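Local coordinates for glyoxalase family protein (Listeria monocytogenes, PDB 2P7O) that catalyses the hydration of the antibiotic fosfomycin, probably with manganese as cofactor, and so makes the bacterium resistant to the drug, at residues A[25-30]-A[83-88]. Sequence-based numbering, arbitrary orientation.
Sequences IFNAEE and TERIKA
Ile-25 and Ile-86 meet through their ends, the two side chains crossing at about a right angle. The CD1 methyl of Ile-86 reaches into the fork of Ile-25: it lies 3.4 Å from CG2, tighter than usual van der Waals contact, and 3.5 Å from CD1. In Ile-25, CG2 stands anti to the backbone N, while CG1, beside that N (chi1 -60°), carries CD1 on to the helix backbone, 3.5 Å from the carbonyl O of Arg-85. The other side of CG2 sits over the centre of the Phe-26 ring, 4.1 Å above its plane.

Nearer the surface, beside the exposed Asn-27, the partly exposed Arg-85 points toward segment 25-30, and its chain, bent at chi3 (-91°), brings the guanidinium beside the amide of Asn-27. ND2 of Asn-27 approaches NH1 of Arg-85 to 3.5 Å with the two planes 58° apart; both nitrogens are donors, so the pair is a close approach and not a hydrogen bond. The guanidinium is instead paired within its own helix: NE forms a salt bridge with Glu-81, and Tyr-82 adds a cation-pi contact. Asn-27, with positive phi, is where the chain leaves helix 15-26 and turns toward strand 29-30.

The contact thus joins the C-terminal end of helix 15-26 to helix 79-89 in the glyoxalase fold; the former follows strand 4-12 and the latter strand 69-73, each the first strand in chain order of a mixed four-stranded sheet. Ile-25, Phe-26 and Ile-86 all rest on Phe-109 of strand 106-110, and Phe-26 continues inward to Phe-72 and Phe-117.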
loop_
_atom_site.group_PDB
_atom_site.type_symbol
_atom_site.label_atom_id
_atom_site.label_comp_id
_atom_site.label_asym_id
_atom_site.label_seq_id
_atom_site.Cartn_x
_atom_site.Cartn_y
_atom_site.Cartn_z
ATOM N N ILE A 25 -0.202 -14.021 -10.904
ATOM C CA ILE A 25 -0.034 -14.268 -9.481
ATOM C C ILE A 25 -1.304 -14.061 -8.662
ATOM O O ILE A 25 -1.673 -14.967 -7.885
ATOM C CB ILE A 25 1.006 -13.304 -8.850
ATOM C CG1 ILE A 25 2.379 -13.472 -9.523
ATOM C CG2 ILE A 25 1.195 -13.671 -7.367
ATOM C CD1 ILE A 25 2.684 -14.948 -9.709
ATOM N N PHE A 26 -1.884 -12.859 -8.775
ATOM C CA PHE A 26 -2.990 -12.565 -7.863
ATOM C C PHE A 26 -4.342 -12.821 -8.509
ATOM O O PHE A 26 -5.370 -12.511 -7.876
ATOM C CB PHE A 26 -2.967 -11.065 -7.500
ATOM C CG PHE A 26 -1.723 -10.596 -6.777
ATOM C CD1 PHE A 26 -0.769 -9.795 -7.358
ATOM C CD2 PHE A 26 -1.504 -10.985 -5.481
ATOM C CE1 PHE A 26 0.432 -9.472 -6.735
ATOM C CE2 PHE A 26 -0.342 -10.626 -4.842
ATOM C CZ PHE A 26 0.619 -9.835 -5.421
ATOM N N ASN A 27 -4.422 -13.280 -9.749
ATOM C CA ASN A 27 -5.750 -13.413 -10.392
ATOM C C ASN A 27 -6.556 -12.133 -10.435
ATOM O O ASN A 27 -7.789 -12.094 -10.462
ATOM C CB ASN A 27 -6.563 -14.538 -9.735
ATOM C CG ASN A 27 -6.012 -15.835 -10.312
ATOM O OD1 ASN A 27 -6.078 -16.029 -11.557
ATOM N ND2 ASN A 27 -5.318 -16.544 -9.443
ATOM N N ALA A 28 -5.793 -11.043 -10.536
ATOM C CA ALA A 28 -6.402 -9.704 -10.554
ATOM C C ALA A 28 -7.318 -9.555 -11.761
ATOM O O ALA A 28 -7.007 -10.039 -12.861
ATOM C CB ALA A 28 -5.269 -8.682 -10.552
ATOM N N GLU A 29 -8.462 -8.903 -11.517
ATOM C CA GLU A 29 -9.479 -8.758 -12.550
ATOM C C GLU A 29 -9.390 -7.363 -13.128
ATOM O O GLU A 29 -9.538 -6.366 -12.414
ATOM C CB GLU A 29 -10.859 -9.044 -11.941
ATOM C CG GLU A 29 -11.953 -8.730 -12.971
ATOM C CD GLU A 29 -12.288 -9.972 -13.786
ATOM O OE1 GLU A 29 -11.348 -10.745 -14.045
ATOM O OE2 GLU A 29 -13.473 -10.152 -14.133
ATOM N N GLU A 30 -9.090 -7.205 -14.389
ATOM C CA GLU A 30 -9.029 -5.870 -14.995
ATOM C C GLU A 30 -10.428 -5.237 -15.092
ATOM O O GLU A 30 -11.390 -5.983 -15.366
ATOM C CB GLU A 30 -8.351 -5.923 -16.371
ATOM C CG GLU A 30 -8.039 -4.538 -16.954
ATOM C CD GLU A 30 -7.146 -4.672 -18.182
ATOM O OE1 GLU A 30 -7.245 -3.860 -19.125
ATOM O OE2 GLU A 30 -6.222 -5.513 -18.155
ATOM N N THR A 83 3.952 -20.311 -4.535
ATOM C CA THR A 83 5.397 -20.199 -4.702
ATOM C C THR A 83 5.806 -20.572 -6.125
ATOM O O THR A 83 6.686 -19.945 -6.748
ATOM C CB THR A 83 6.150 -21.050 -3.676
ATOM O OG1 THR A 83 5.887 -20.509 -2.354
ATOM C CG2 THR A 83 7.657 -20.982 -3.886
ATOM N N GLU A 84 5.110 -21.569 -6.637
ATOM C CA GLU A 84 5.430 -21.989 -8.016
ATOM C C GLU A 84 5.012 -20.925 -9.030
ATOM O O GLU A 84 5.610 -20.710 -10.098
ATOM C CB GLU A 84 4.573 -23.234 -8.329
ATOM C CG GLU A 84 4.847 -24.400 -7.389
ATOM C CD GLU A 84 5.884 -25.345 -7.953
ATOM O OE1 GLU A 84 5.649 -25.882 -9.060
ATOM O OE2 GLU A 84 6.917 -25.575 -7.272
ATOM N N ARG A 85 3.793 -20.415 -8.771
ATOM C CA ARG A 85 3.277 -19.440 -9.739
ATOM C C ARG A 85 4.250 -18.280 -9.813
ATOM O O ARG A 85 4.428 -17.731 -10.915
ATOM C CB ARG A 85 1.855 -19.095 -9.374
ATOM C CG ARG A 85 0.840 -20.138 -9.879
ATOM C CD ARG A 85 -0.475 -19.367 -9.944
ATOM N NE ARG A 85 -1.230 -19.474 -8.707
ATOM C CZ ARG A 85 -2.565 -19.323 -8.773
ATOM N NH1 ARG A 85 -3.051 -19.093 -9.990
ATOM N NH2 ARG A 85 -3.322 -19.454 -7.721
ATOM N N ILE A 86 4.881 -17.897 -8.690
ATOM C CA ILE A 86 5.783 -16.745 -8.705
ATOM C C ILE A 86 7.103 -17.059 -9.368
ATOM O O ILE A 86 7.652 -16.258 -10.134
ATOM C CB ILE A 86 6.072 -16.366 -7.222
ATOM C CG1 ILE A 86 4.745 -16.229 -6.491
ATOM C CG2 ILE A 86 6.917 -15.103 -7.225
ATOM C CD1 ILE A 86 4.238 -14.823 -6.542
ATOM N N LYS A 87 7.677 -18.219 -9.051
ATOM C CA LYS A 87 8.980 -18.533 -9.670
ATOM C C LYS A 87 8.845 -18.615 -11.191
ATOM O O LYS A 87 9.618 -18.095 -11.974
ATOM C CB LYS A 87 9.522 -19.869 -9.149
ATOM C CG LYS A 87 9.692 -20.031 -7.666
ATOM C CD LYS A 87 9.900 -21.496 -7.254
ATOM C CE LYS A 87 11.077 -21.638 -6.306
ATOM N NZ LYS A 87 10.884 -22.568 -5.167
ATOM N N ALA A 88 7.803 -19.293 -11.650
ATOM C CA ALA A 88 7.475 -19.352 -13.068
ATOM C C ALA A 88 7.465 -17.993 -13.743
ATOM O O ALA A 88 7.801 -17.965 -14.942
ATOM C CB ALA A 88 6.085 -19.989 -13.276
#